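Local coordinates for hypothetical protein TT1662 (Thermus thermophilus, PDB 1UFO), which is probably a hydrolase of the alpha/beta hydrolase fold, whose natural substrate remains unassigned, at residues Leu27-Gly32 and Glu38-Leu43; Glu6-Ala11 and Leu53-Asp58; Leu107-Gly112 and Phe117-Leu122. All coordinates share one frame; numbering follows the deposited sequence.

Interaction 1: residues Leu27-Gly32 and Glu38-Leu43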
ATOM      1  N   LEU A  27     -12.202  14.558   4.746  1.00  8.57           N
ATOM      2  CA  LEU A  27     -11.710  13.975   3.484  1.00  8.50           C
ATOM      3  C   LEU A  27     -12.660  14.498   2.418  1.00  8.67           C
ATOM      4  O   LEU A  27     -13.844  14.167   2.406  1.00  9.54           O
ATOM      5  CB  LEU A  27     -11.744  12.438   3.496  1.00 10.71           C
ATOM      6  CG  LEU A  27     -11.276  11.758   2.219  1.00 10.63           C
ATOM      7  CD1 LEU A  27      -9.812  12.209   1.899  1.00 12.42           C
ATOM      8  CD2 LEU A  27     -11.355  10.261   2.289  1.00 12.12           C
ATOM      9  N   LEU A  28     -12.145  15.334   1.514  1.00  7.01           N
ATOM     10  CA  LEU A  28     -12.932  15.794   0.357  1.00  8.12           C
ATOM     11  C   LEU A  28     -12.647  14.804  -0.748  1.00  8.85           C
ATOM     12  O   LEU A  28     -11.477  14.638  -1.136  1.00  9.91           O
ATOM     13  CB  LEU A  28     -12.519  17.259  -0.086  1.00  9.03           C
ATOM     14  CG  LEU A  28     -13.192  17.725  -1.398  1.00  9.25           C
ATOM     15  CD1 LEU A  28     -14.724  17.715  -1.305  1.00 10.23           C
ATOM     16  CD2 LEU A  28     -12.691  19.216  -1.709  1.00 12.35           C
ATOM     17  N   ALA A  29     -13.694  14.185  -1.262  1.00  8.46           N
ATOM     18  CA  ALA A  29     -13.561  13.126  -2.324  1.00  8.19           C
ATOM     19  C   ALA A  29     -14.120  13.627  -3.623  1.00  9.04           C
ATOM     20  O   ALA A  29     -15.216  14.171  -3.652  1.00  8.62           O
ATOM     21  CB  ALA A  29     -14.285  11.835  -1.877  1.00 10.06           C
ATOM     22  N   LEU A  30     -13.370  13.401  -4.703  1.00  8.09           N
ATOM     23  CA  LEU A  30     -13.640  13.883  -6.057  1.00  8.46           C
ATOM     24  C   LEU A  30     -13.803  12.691  -6.957  1.00  9.73           C
ATOM     25  O   LEU A  30     -12.887  11.894  -7.158  1.00  8.54           O
ATOM     26  CB  LEU A  30     -12.485  14.743  -6.596  1.00  8.06           C
ATOM     27  CG  LEU A  30     -12.120  15.861  -5.596  1.00  9.96           C
ATOM     28  CD1 LEU A  30     -10.906  16.660  -6.199  1.00 11.47           C
ATOM     29  CD2 LEU A  30     -13.299  16.879  -5.338  1.00 10.34           C
ATOM     30  N   HIS A  31     -15.044  12.533  -7.457  1.00  9.44           N
ATOM     31  CA  HIS A  31     -15.411  11.386  -8.243  1.00  8.93           C
ATOM     32  C   HIS A  31     -14.798  11.442  -9.651  1.00  9.25           C
ATOM     33  O   HIS A  31     -14.202  12.459 -10.034  1.00  9.84           O
ATOM     34  CB  HIS A  31     -16.975  11.305  -8.272  1.00  9.22           C
ATOM     35  CG  HIS A  31     -17.639  12.377  -9.087  1.00  9.25           C
ATOM     36  ND1 HIS A  31     -17.582  12.411 -10.467  1.00  9.07           N
ATOM     37  CD2 HIS A  31     -18.366  13.469  -8.698  1.00  9.46           C
ATOM     38  CE1 HIS A  31     -18.294  13.452 -10.905  1.00 10.47           C
ATOM     39  NE2 HIS A  31     -18.795  14.100  -9.842  1.00  9.08           N
ATOM     40  N   GLY A  32     -15.041  10.368 -10.436  1.00 10.69           N
ATOM     41  CA  GLY A  32     -14.476  10.337 -11.779  1.00 10.77           C
ATOM     42  C   GLY A  32     -15.482  10.597 -12.880  1.00 10.40           C
ATOM     43  O   GLY A  32     -16.642  10.884 -12.575  1.00 11.56           O
ATOM     44  N   GLU A  38     -22.392  10.570  -4.787  1.00  9.40           N
ATOM     45  CA  GLU A  38     -22.771   9.408  -3.988  1.00  9.26           C
ATOM     46  C   GLU A  38     -21.914   8.192  -4.305  1.00  9.39           C
ATOM     47  O   GLU A  38     -21.622   7.439  -3.391  1.00 10.86           O
ATOM     48  CB  GLU A  38     -24.237   9.008  -4.276  1.00 11.31           C
ATOM     49  CG  GLU A  38     -25.255  10.105  -3.940  1.00 12.79           C
ATOM     50  CD  GLU A  38     -25.371  11.269  -4.966  1.00 13.86           C
ATOM     51  OE1 GLU A  38     -25.973  12.301  -4.575  1.00 13.97           O
ATOM     52  OE2 GLU A  38     -24.871  11.169  -6.107  1.00 12.81           O
ATOM     53  N   HIS A  39     -21.561   8.053  -5.575  1.00 10.45           N
ATOM     54  CA  HIS A  39     -20.753   6.889  -5.966  1.00 10.45           C
ATOM     55  C   HIS A  39     -19.373   6.914  -5.282  1.00 10.52           C
ATOM     56  O   HIS A  39     -18.958   5.917  -4.713  1.00 11.12           O
ATOM     57  CB  HIS A  39     -20.558   6.892  -7.488  1.00 13.63           C
ATOM     58  CG  HIS A  39     -19.876   5.664  -7.981  1.00 16.93           C
ATOM     59  ND1 HIS A  39     -18.794   5.711  -8.833  1.00 19.05           N
ATOM     60  CD2 HIS A  39     -20.115   4.354  -7.727  1.00 19.78           C
ATOM     61  CE1 HIS A  39     -18.405   4.469  -9.097  1.00 19.19           C
ATOM     62  NE2 HIS A  39     -19.189   3.619  -8.441  1.00 17.82           N
ATOM     63  N   ILE A  40     -18.688   8.060  -5.329  1.00  9.79           N
ATOM     64  CA  ILE A  40     -17.323   8.041  -4.742  1.00  9.54           C
ATOM     65  C   ILE A  40     -17.378   7.840  -3.200  1.00  8.72           C
ATOM     66  O   ILE A  40     -16.567   7.070  -2.659  1.00  9.00           O
ATOM     67  CB  ILE A  40     -16.536   9.333  -5.167  1.00  9.17           C
ATOM     68  CG1 ILE A  40     -15.091   9.250  -4.654  1.00 11.81           C
ATOM     69  CG2 ILE A  40     -17.152  10.579  -4.556  1.00  8.74           C
ATOM     70  CD1 ILE A  40     -14.344   8.186  -5.361  1.00 15.92           C
ATOM     71  N   LEU A  41     -18.371   8.390  -2.484  1.00  9.29           N
ATOM     72  CA  LEU A  41     -18.395   8.159  -1.026  1.00  9.82           C
ATOM     73  C   LEU A  41     -18.718   6.665  -0.721  1.00  9.67           C
ATOM     74  O   LEU A  41     -18.184   6.111   0.237  1.00 10.51           O
ATOM     75  CB  LEU A  41     -19.401   9.066  -0.342  1.00 10.03           C
ATOM     76  CG  LEU A  41     -18.947  10.549  -0.439  1.00  9.63           C
ATOM     77  CD1 LEU A  41     -19.852  11.315   0.541  1.00 11.72           C
ATOM     78  CD2 LEU A  41     -17.472  10.775  -0.090  1.00 11.12           C
ATOM     79  N   ALA A  42     -19.540   6.026  -1.568  1.00  9.58           N
ATOM     80  CA  ALA A  42     -19.877   4.633  -1.334  1.00 11.15           C
ATOM     81  C   ALA A  42     -18.667   3.698  -1.519  1.00 11.24           C
ATOM     82  O   ALA A  42     -18.690   2.609  -0.987  1.00 12.19           O
ATOM     83  CB  ALA A  42     -20.991   4.195  -2.315  1.00 11.99           C
ATOM     84  N   LEU A  43     -17.669   4.187  -2.260  1.00 10.12           N
ATOM     85  CA  LEU A  43     -16.455   3.356  -2.501  1.00  9.87           C
ATOM     86  C   LEU A  43     -15.424   3.582  -1.369  1.00 10.20           C
ATOM     87  O   LEU A  43     -14.285   3.022  -1.485  1.00 10.45           O
ATOM     88  CB  LEU A  43     -15.861   3.782  -3.884  1.00 11.08           C
ATOM     89  CG  LEU A  43     -16.742   3.377  -5.105  1.00 13.58           C
ATOM     90  CD1 LEU A  43     -16.282   4.165  -6.324  1.00 15.17           C
ATOM     91  CD2 LEU A  43     -16.751   1.878  -5.300  1.00 16.27           C
TER
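His-31 and Ile-40 bring the two backbones nearest, with 5.2 Å between the CA atom of His-31 and that of Ile-40. The axes of strand 27-30 and helix 38-42 approach to 8.2 Å, and the helix runs back across the strand at 124°. Ile-40 is the residue pushed down onto the strand. Its CG1, anti to the backbone N (chi1 -175°), reaches out over Ala-29, stopping 3.9 Å from Ala-29 CB. The branch point itself rests on the loop residue: Ile-40 CB is 3.7 Å from His-31 CB, and Ile-40 CG2 also borders that methylene. The next residue, Leu-41, brings CD2 to 3.8 Å from the same Ala-29 CB, so this small methyl is gripped by two branched residues. An alanine in place of Ile-40 lacks CG1, CG2 and CD1, which would probably strip Ala-29 CB of its contact with this residue and leave a gap beside His-31 CB. The His-31 ring swings away from the helix, and ND1 donates to Gly-32 O at 2.8 Å, the acceptor lying in the ring plane. NE2 accepts from the backbone N of Ala-59, and the two bonds together fix the ring's rotation. The His-Gly pair follows the strand, a position consistent with the oxyanion-hole loop of alpha/beta hydrolases. Chemically the contact is aliphatic, so fit and burial rather than directed bonds join strand and helix here.

Interaction 2: residues Glu6-Ala11 and Leu53-Asp58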
ATOM      1  N   GLU A   6     -25.836  13.900   5.350  1.00 19.62           N
ATOM      2  CA  GLU A   6     -26.564  15.119   5.135  1.00 22.45           C
ATOM      3  C   GLU A   6     -26.022  15.920   3.987  1.00 21.35           C
ATOM      4  O   GLU A   6     -24.932  15.616   3.460  1.00 19.21           O
ATOM      5  CB  GLU A   6     -26.614  16.007   6.377  1.00 25.26           C
ATOM      6  CG  GLU A   6     -25.413  16.144   7.214  1.00 28.81           C
ATOM      7  CD  GLU A   6     -25.770  16.892   8.514  1.00 29.33           C
ATOM      8  OE1 GLU A   6     -26.043  16.270   9.581  1.00 32.02           O
ATOM      9  OE2 GLU A   6     -25.812  18.112   8.457  1.00 28.95           O
ATOM     10  N   ARG A   7     -26.819  16.893   3.559  1.00 21.67           N
ATOM     11  CA  ARG A   7     -26.414  17.806   2.489  1.00 20.52           C
ATOM     12  C   ARG A   7     -26.072  19.138   3.126  1.00 20.94           C
ATOM     13  O   ARG A   7     -26.896  19.692   3.884  1.00 21.14           O
ATOM     14  CB  ARG A   7     -27.536  18.013   1.448  1.00 22.87           C
ATOM     15  CG  ARG A   7     -28.097  16.710   0.794  1.00 25.34           C
ATOM     16  CD  ARG A   7     -27.114  16.053  -0.274  1.00 29.92           C
ATOM     17  NE  ARG A   7     -27.016  16.961  -1.370  1.00 30.52           N
ATOM     18  CZ  ARG A   7     -27.576  16.785  -2.555  1.00 28.26           C
ATOM     19  NH1 ARG A   7     -27.423  17.745  -3.435  1.00 30.12           N
ATOM     20  NH2 ARG A   7     -28.190  15.637  -2.878  1.00 28.45           N
ATOM     21  N   LEU A   8     -24.866  19.641   2.864  1.00 16.48           N
ATOM     22  CA  LEU A   8     -24.417  20.923   3.410  1.00 18.64           C
ATOM     23  C   LEU A   8     -24.237  21.853   2.246  1.00 18.88           C
ATOM     24  O   LEU A   8     -24.276  21.415   1.085  1.00 19.75           O
ATOM     25  CB  LEU A   8     -23.052  20.759   4.038  1.00 18.13           C
ATOM     26  CG  LEU A   8     -22.981  19.692   5.093  1.00 17.85           C
ATOM     27  CD1 LEU A   8     -21.565  19.602   5.601  1.00 17.27           C
ATOM     28  CD2 LEU A   8     -23.927  20.091   6.266  1.00 20.75           C
ATOM     29  N   THR A   9     -24.043  23.129   2.555  1.00 18.23           N
ATOM     30  CA  THR A   9     -23.718  24.131   1.558  1.00 18.83           C
ATOM     31  C   THR A   9     -22.345  24.667   1.893  1.00 18.90           C
ATOM     32  O   THR A   9     -22.144  25.167   2.992  1.00 19.13           O
ATOM     33  CB  THR A   9     -24.743  25.310   1.532  1.00 22.44           C
ATOM     34  OG1 THR A   9     -26.035  24.787   1.193  1.00 22.56           O
ATOM     35  CG2 THR A   9     -24.294  26.368   0.434  1.00 22.57           C
ATOM     36  N   LEU A  10     -21.373  24.519   0.946  1.00 17.98           N
ATOM     37  CA  LEU A  10     -20.009  24.996   1.167  1.00 18.76           C
ATOM     38  C   LEU A  10     -19.572  25.703  -0.081  1.00 19.18           C
ATOM     39  O   LEU A  10     -19.722  25.155  -1.152  1.00 17.91           O
ATOM     40  CB  LEU A  10     -19.098  23.816   1.398  1.00 18.73           C
ATOM     41  CG  LEU A  10     -19.291  23.115   2.725  1.00 20.48           C
ATOM     42  CD1 LEU A  10     -18.553  21.728   2.660  1.00 23.50           C
ATOM     43  CD2 LEU A  10     -18.679  23.958   3.801  1.00 24.88           C
ATOM     44  N   ALA A  11     -19.121  26.950   0.075  1.00 20.19           N
ATOM     45  CA  ALA A  11     -18.632  27.754  -1.046  1.00 20.09           C
ATOM     46  C   ALA A  11     -19.720  27.830  -2.110  1.00 19.95           C
ATOM     47  O   ALA A  11     -19.472  27.890  -3.333  1.00 20.00           O
ATOM     48  CB  ALA A  11     -17.361  27.092  -1.589  1.00 22.12           C
ATOM     49  N   LEU A  53     -14.736  12.845   8.385  1.00 10.00           N
ATOM     50  CA  LEU A  53     -15.936  13.477   7.894  1.00  9.16           C
ATOM     51  C   LEU A  53     -15.767  13.560   6.383  1.00 10.92           C
ATOM     52  O   LEU A  53     -14.893  14.313   5.886  1.00 10.92           O
ATOM     53  CB  LEU A  53     -16.043  14.879   8.579  1.00 10.50           C
ATOM     54  CG  LEU A  53     -17.373  15.602   8.435  1.00 11.32           C
ATOM     55  CD1 LEU A  53     -17.285  16.797   9.427  1.00 11.91           C
ATOM     56  CD2 LEU A  53     -17.623  16.069   7.007  1.00 11.03           C
ATOM     57  N   LEU A  54     -16.530  12.762   5.677  1.00  9.87           N
ATOM     58  CA  LEU A  54     -16.407  12.732   4.195  1.00 10.24           C
ATOM     59  C   LEU A  54     -17.277  13.759   3.562  1.00 10.09           C
ATOM     60  O   LEU A  54     -18.458  13.909   3.908  1.00  9.98           O
ATOM     61  CB  LEU A  54     -16.858  11.409   3.650  1.00 11.74           C
ATOM     62  CG  LEU A  54     -16.312  10.188   4.413  1.00 13.14           C
ATOM     63  CD1 LEU A  54     -16.931   8.886   3.727  1.00 12.84           C
ATOM     64  CD2 LEU A  54     -14.781  10.161   4.386  1.00 16.24           C
ATOM     65  N   LEU A  55     -16.721  14.427   2.570  1.00  8.15           N
ATOM     66  CA  LEU A  55     -17.440  15.419   1.756  1.00 10.40           C
ATOM     67  C   LEU A  55     -17.264  15.088   0.265  1.00 11.08           C
ATOM     68  O   LEU A  55     -16.179  14.755  -0.116  1.00  9.72           O
ATOM     69  CB  LEU A  55     -16.816  16.808   1.931  1.00 10.54           C
ATOM     70  CG  LEU A  55     -16.821  17.318   3.371  1.00 11.91           C
ATOM     71  CD1 LEU A  55     -16.099  18.717   3.434  1.00 13.84           C
ATOM     72  CD2 LEU A  55     -18.234  17.577   3.844  1.00 12.98           C
ATOM     73  N   ALA A  56     -18.321  15.222  -0.534  1.00 10.26           N
ATOM     74  CA  ALA A  56     -18.199  15.019  -1.991  1.00  9.29           C
ATOM     75  C   ALA A  56     -19.250  15.862  -2.665  1.00 10.81           C
ATOM     76  O   ALA A  56     -20.351  16.040  -2.122  1.00 11.18           O
ATOM     77  CB  ALA A  56     -18.423  13.547  -2.313  1.00 11.32           C
ATOM     78  N   PHE A  57     -18.921  16.429  -3.816  1.00  9.11           N
ATOM     79  CA  PHE A  57     -19.936  17.152  -4.547  1.00 10.55           C
ATOM     80  C   PHE A  57     -19.837  16.739  -5.995  1.00 10.50           C
ATOM     81  O   PHE A  57     -18.817  16.147  -6.420  1.00 10.39           O
ATOM     82  CB  PHE A  57     -19.786  18.661  -4.373  1.00 10.00           C
ATOM     83  CG  PHE A  57     -18.480  19.245  -4.921  1.00  9.19           C
ATOM     84  CD1 PHE A  57     -18.455  19.829  -6.203  1.00  8.02           C
ATOM     85  CD2 PHE A  57     -17.283  19.186  -4.163  1.00  8.74           C
ATOM     86  CE1 PHE A  57     -17.233  20.369  -6.725  1.00  8.64           C
ATOM     87  CE2 PHE A  57     -16.069  19.726  -4.666  1.00  9.77           C
ATOM     88  CZ  PHE A  57     -16.058  20.319  -5.953  1.00 10.01           C
ATOM     89  N   ASP A  58     -20.912  16.998  -6.766  1.00 10.10           N
ATOM     90  CA  ASP A  58     -20.900  16.611  -8.168  1.00 10.50           C
ATOM     91  C   ASP A  58     -20.070  17.566  -9.030  1.00 10.40           C
ATOM     92  O   ASP A  58     -20.135  18.781  -8.870  1.00 11.21           O
ATOM     93  CB  ASP A  58     -22.339  16.618  -8.721  1.00 11.31           C
ATOM     94  CG  ASP A  58     -23.186  15.501  -8.178  1.00 13.59           C
ATOM     95  OD1 ASP A  58     -24.416  15.732  -7.948  1.00 13.12           O
ATOM     96  OD2 ASP A  58     -22.653  14.398  -7.981  1.00 12.42           O
TER
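Leu-8, Leu-10 and Leu-55 meet through methyl groups alone, with no flat group between them. The ring of Phe-57 belongs to another cluster, where it meets Phe-88 edge-to-face. The guanidinium of Arg-7 likewise turns to other partners, a salt bridge to Glu-64 and a hydrogen bond to Ser-14, and its NH1 stays 5.8 Å from Asp-58 OD1, too far for a pair. Asp-58 has its own salt bridge, to Lys-37.

The backbones are well apart, 9.0 Å from Leu-8 CA to Leu-55 CA, because strand 13-20 lies between strands 3-10 and 52-56 in the sheet. Leu-55 bridges that width. Its CG sits beside the backbone N, opposite the carbonyl carbon (chi1 -59°), and its two methyls part: CD1 comes 4.0 Å from Leu-10 CD1, CD2 a looser 4.3 Å from Leu-8 CD1. The side chains of Leu-10 and Leu-55 cross at about a right angle, methyl against methyl. Ala-17 of the intervening strand touches both Leu-8 and Leu-55, and Ala-99 of helix 77-103 touches Leu-55. Strand 3-10, one outer strand, is bonded to strand 13-20 by its backbone; these methyls add non-directional packing across that strand to 52-56.

Interaction 3: residues Leu107-Gly112 and Phe117-Leu122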
ATOM      1  N   LEU A 107      -7.325  18.467   6.735  1.00 11.88           N
ATOM      2  CA  LEU A 107      -8.052  18.114   5.521  1.00 11.55           C
ATOM      3  C   LEU A 107      -7.187  17.300   4.579  1.00 11.60           C
ATOM      4  O   LEU A 107      -5.995  17.647   4.328  1.00 13.58           O
ATOM      5  CB  LEU A 107      -8.573  19.366   4.789  1.00 14.70           C
ATOM      6  CG  LEU A 107      -9.499  19.005   3.564  1.00 12.95           C
ATOM      7  CD1 LEU A 107     -10.696  19.902   3.359  1.00 16.86           C
ATOM      8  CD2 LEU A 107      -8.530  19.057   2.341  1.00 16.30           C
ATOM      9  N   PHE A 108      -7.799  16.233   4.076  1.00  9.35           N
ATOM     10  CA  PHE A 108      -7.160  15.344   3.098  1.00  9.22           C
ATOM     11  C   PHE A 108      -7.993  15.328   1.854  1.00  9.92           C
ATOM     12  O   PHE A 108      -9.189  15.658   1.889  1.00  9.33           O
ATOM     13  CB  PHE A 108      -7.119  13.920   3.637  1.00  8.56           C
ATOM     14  CG  PHE A 108      -6.294  13.772   4.842  1.00  9.08           C
ATOM     15  CD1 PHE A 108      -6.824  13.942   6.118  1.00 12.20           C
ATOM     16  CD2 PHE A 108      -4.965  13.437   4.699  1.00 10.60           C
ATOM     17  CE1 PHE A 108      -5.998  13.773   7.270  1.00 14.28           C
ATOM     18  CE2 PHE A 108      -4.113  13.249   5.822  1.00 12.07           C
ATOM     19  CZ  PHE A 108      -4.614  13.411   7.108  1.00 13.74           C
ATOM     20  N   LEU A 109      -7.364  14.994   0.728  1.00  7.50           N
ATOM     21  CA  LEU A 109      -8.145  14.855  -0.526  1.00  9.41           C
ATOM     22  C   LEU A 109      -8.097  13.391  -1.025  1.00  9.29           C
ATOM     23  O   LEU A 109      -7.067  12.704  -0.835  1.00 10.30           O
ATOM     24  CB  LEU A 109      -7.524  15.665  -1.647  1.00 12.45           C
ATOM     25  CG  LEU A 109      -7.373  17.136  -1.499  1.00 13.74           C
ATOM     26  CD1 LEU A 109      -6.695  17.656  -2.869  1.00 15.05           C
ATOM     27  CD2 LEU A 109      -8.782  17.793  -1.350  1.00 17.44           C
ATOM     28  N   ALA A 110      -9.170  12.948  -1.675  1.00  7.94           N
ATOM     29  CA  ALA A 110      -9.156  11.634  -2.357  1.00  8.59           C
ATOM     30  C   ALA A 110      -9.766  11.910  -3.704  1.00 11.06           C
ATOM     31  O   ALA A 110     -10.715  12.680  -3.801  1.00 12.58           O
ATOM     32  CB  ALA A 110      -9.941  10.608  -1.603  1.00  8.99           C
ATOM     33  N   GLY A 111      -9.172  11.370  -4.782  1.00  8.32           N
ATOM     34  CA  GLY A 111      -9.807  11.550  -6.081  1.00  9.39           C
ATOM     35  C   GLY A 111      -9.802  10.196  -6.786  1.00 10.58           C
ATOM     36  O   GLY A 111      -8.829   9.450  -6.609  1.00 10.33           O
ATOM     37  N   GLY A 112     -10.840   9.891  -7.576  1.00  9.00           N
ATOM     38  CA  GLY A 112     -10.868   8.649  -8.357  1.00 10.25           C
ATOM     39  C   GLY A 112     -10.889   8.962  -9.838  1.00 11.47           C
ATOM     40  O   GLY A 112     -11.711   9.739 -10.289  1.00 11.81           O
ATOM     41  N   PHE A 117      -6.844  13.211 -11.154  1.00  7.61           N
ATOM     42  CA  PHE A 117      -6.134  14.218 -11.937  1.00  7.92           C
ATOM     43  C   PHE A 117      -6.429  15.607 -11.370  1.00  9.75           C
ATOM     44  O   PHE A 117      -5.542  16.454 -11.331  1.00  9.24           O
ATOM     45  CB  PHE A 117      -6.604  14.138 -13.423  1.00  8.54           C
ATOM     46  CG  PHE A 117      -5.897  15.132 -14.291  1.00  8.95           C
ATOM     47  CD1 PHE A 117      -4.566  14.916 -14.671  1.00  9.81           C
ATOM     48  CD2 PHE A 117      -6.567  16.290 -14.738  1.00 10.28           C
ATOM     49  CE1 PHE A 117      -3.896  15.830 -15.472  1.00 10.85           C
ATOM     50  CE2 PHE A 117      -5.916  17.200 -15.569  1.00 10.19           C
ATOM     51  CZ  PHE A 117      -4.566  16.972 -15.930  1.00 11.49           C
ATOM     52  N   VAL A 118      -7.690  15.830 -10.949  1.00  8.38           N
ATOM     53  CA  VAL A 118      -8.043  17.116 -10.336  1.00  8.54           C
ATOM     54  C   VAL A 118      -7.216  17.319  -9.069  1.00  9.10           C
ATOM     55  O   VAL A 118      -6.798  18.429  -8.794  1.00  8.40           O
ATOM     56  CB  VAL A 118      -9.550  17.154 -10.033  1.00  8.97           C
ATOM     57  CG1 VAL A 118      -9.923  18.496  -9.221  1.00  8.63           C
ATOM     58  CG2 VAL A 118     -10.283  17.175 -11.360  1.00  8.93           C
ATOM     59  N   ALA A 119      -7.042  16.271  -8.251  1.00  8.36           N
ATOM     60  CA  ALA A 119      -6.188  16.388  -7.046  1.00  9.16           C
ATOM     61  C   ALA A 119      -4.784  16.876  -7.474  1.00  9.12           C
ATOM     62  O   ALA A 119      -4.174  17.734  -6.784  1.00 10.47           O
ATOM     63  CB  ALA A 119      -6.139  14.994  -6.323  1.00 10.95           C
ATOM     64  N   HIS A 120      -4.253  16.320  -8.561  1.00  8.33           N
ATOM     65  CA  HIS A 120      -2.957  16.775  -9.072  1.00  8.17           C
ATOM     66  C   HIS A 120      -2.984  18.254  -9.492  1.00  9.83           C
ATOM     67  O   HIS A 120      -2.055  19.004  -9.148  1.00  9.70           O
ATOM     68  CB  HIS A 120      -2.553  15.868 -10.225  1.00  9.46           C
ATOM     69  CG  HIS A 120      -1.836  14.648  -9.764  1.00  9.49           C
ATOM     70  ND1 HIS A 120      -0.486  14.635  -9.464  1.00  9.30           N
ATOM     71  CD2 HIS A 120      -2.278  13.364  -9.586  1.00 11.23           C
ATOM     72  CE1 HIS A 120      -0.133  13.400  -9.139  1.00 10.40           C
ATOM     73  NE2 HIS A 120      -1.197  12.607  -9.201  1.00  8.59           N
ATOM     74  N   LEU A 121      -4.019  18.659 -10.211  1.00  9.67           N
ATOM     75  CA  LEU A 121      -4.144  20.050 -10.622  1.00 11.54           C
ATOM     76  C   LEU A 121      -4.106  20.959  -9.341  1.00 10.58           C
ATOM     77  O   LEU A 121      -3.483  22.016  -9.351  1.00 12.87           O
ATOM     78  CB  LEU A 121      -5.463  20.320 -11.345  1.00 11.63           C
ATOM     79  CG  LEU A 121      -5.669  19.728 -12.722  1.00 13.36           C
ATOM     80  CD1 LEU A 121      -6.994  19.979 -13.261  1.00 14.05           C
ATOM     81  CD2 LEU A 121      -4.564  20.331 -13.647  1.00 16.50           C
ATOM     82  N   LEU A 122      -4.805  20.563  -8.273  1.00 10.28           N
ATOM     83  CA  LEU A 122      -4.815  21.351  -7.039  1.00 10.01           C
ATOM     84  C   LEU A 122      -3.436  21.420  -6.421  1.00 10.91           C
ATOM     85  O   LEU A 122      -3.030  22.524  -5.960  1.00 12.46           O
ATOM     86  CB  LEU A 122      -5.809  20.742  -6.005  1.00 11.89           C
ATOM     87  CG  LEU A 122      -7.276  20.951  -6.355  1.00 10.92           C
ATOM     88  CD1 LEU A 122      -8.195  19.878  -5.590  1.00 11.50           C
ATOM     89  CD2 LEU A 122      -7.705  22.406  -6.009  1.00 12.80           C
TER
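Leu-109 and Leu-122 form the tight part of this contact: Leu-109 CD1 lies 3.8 Å from Leu-122 CD1, methyl on methyl, the two side chains crossing obliquely. Leu-109 carries its CG beside the backbone N (chi1 -60°), and with CD1 then extended away from CA (chi2 -180°) the methyl is delivered to the helix. Leu-122 meets it from one turn beyond Ala-119. The other methyl partner is looser, with 4.4 Å from Leu-109 CD1 to Ala-119 CB.

Toward the end of the strand the segments face each other with very little side chain. Gly-111 offers bare backbone, and its CA is 5.0 Å from Ala-119 CB; a CB modelled on this glycine would point at the alanine. The placement fits the family's nucleophile elbow, a strained turn from strand to helix: Gly-111 opens a GxSxG sequence whose Ser-113 is probably the nucleophile, in triad-like geometry with His-217 and Asp-183. Small residues at such an elbow let the helix start close above the strand.

The looser side is not a solvent side, for all three touching residues are buried. Val-132 of the adjacent strand lies against both Leu-109 and Ala-119, and Lys-89 and Arg-93 of helix 77-103 border Leu-122. On the helix face turned from the strand, His-120 uses both ring nitrogens, ND1 with Tyr-170 OH and NE2 with His-177 NE2.

All three contacts hang on one sheet, with strand 25-30 of interaction 1 between the strands of the other two. Toward interaction 2, Ala-29 N probably bonds to Leu-55 O at 2.8 Å; toward interaction 3, Leu-30 N does so with Ala-110 O at 2.9 Å, and Leu-30 O with Gly-112 N at 2.9 Å. The centre of interaction 1 is about 11 Å from each of the other two centres, which are themselves about 15 Å apart and do not touch. The likely active site lies at the elbow between the two segments of interaction 3, which the side chain of Leu-30 also touches; interaction 2 reaches from strand 52-56 out to the edge strand 3-10.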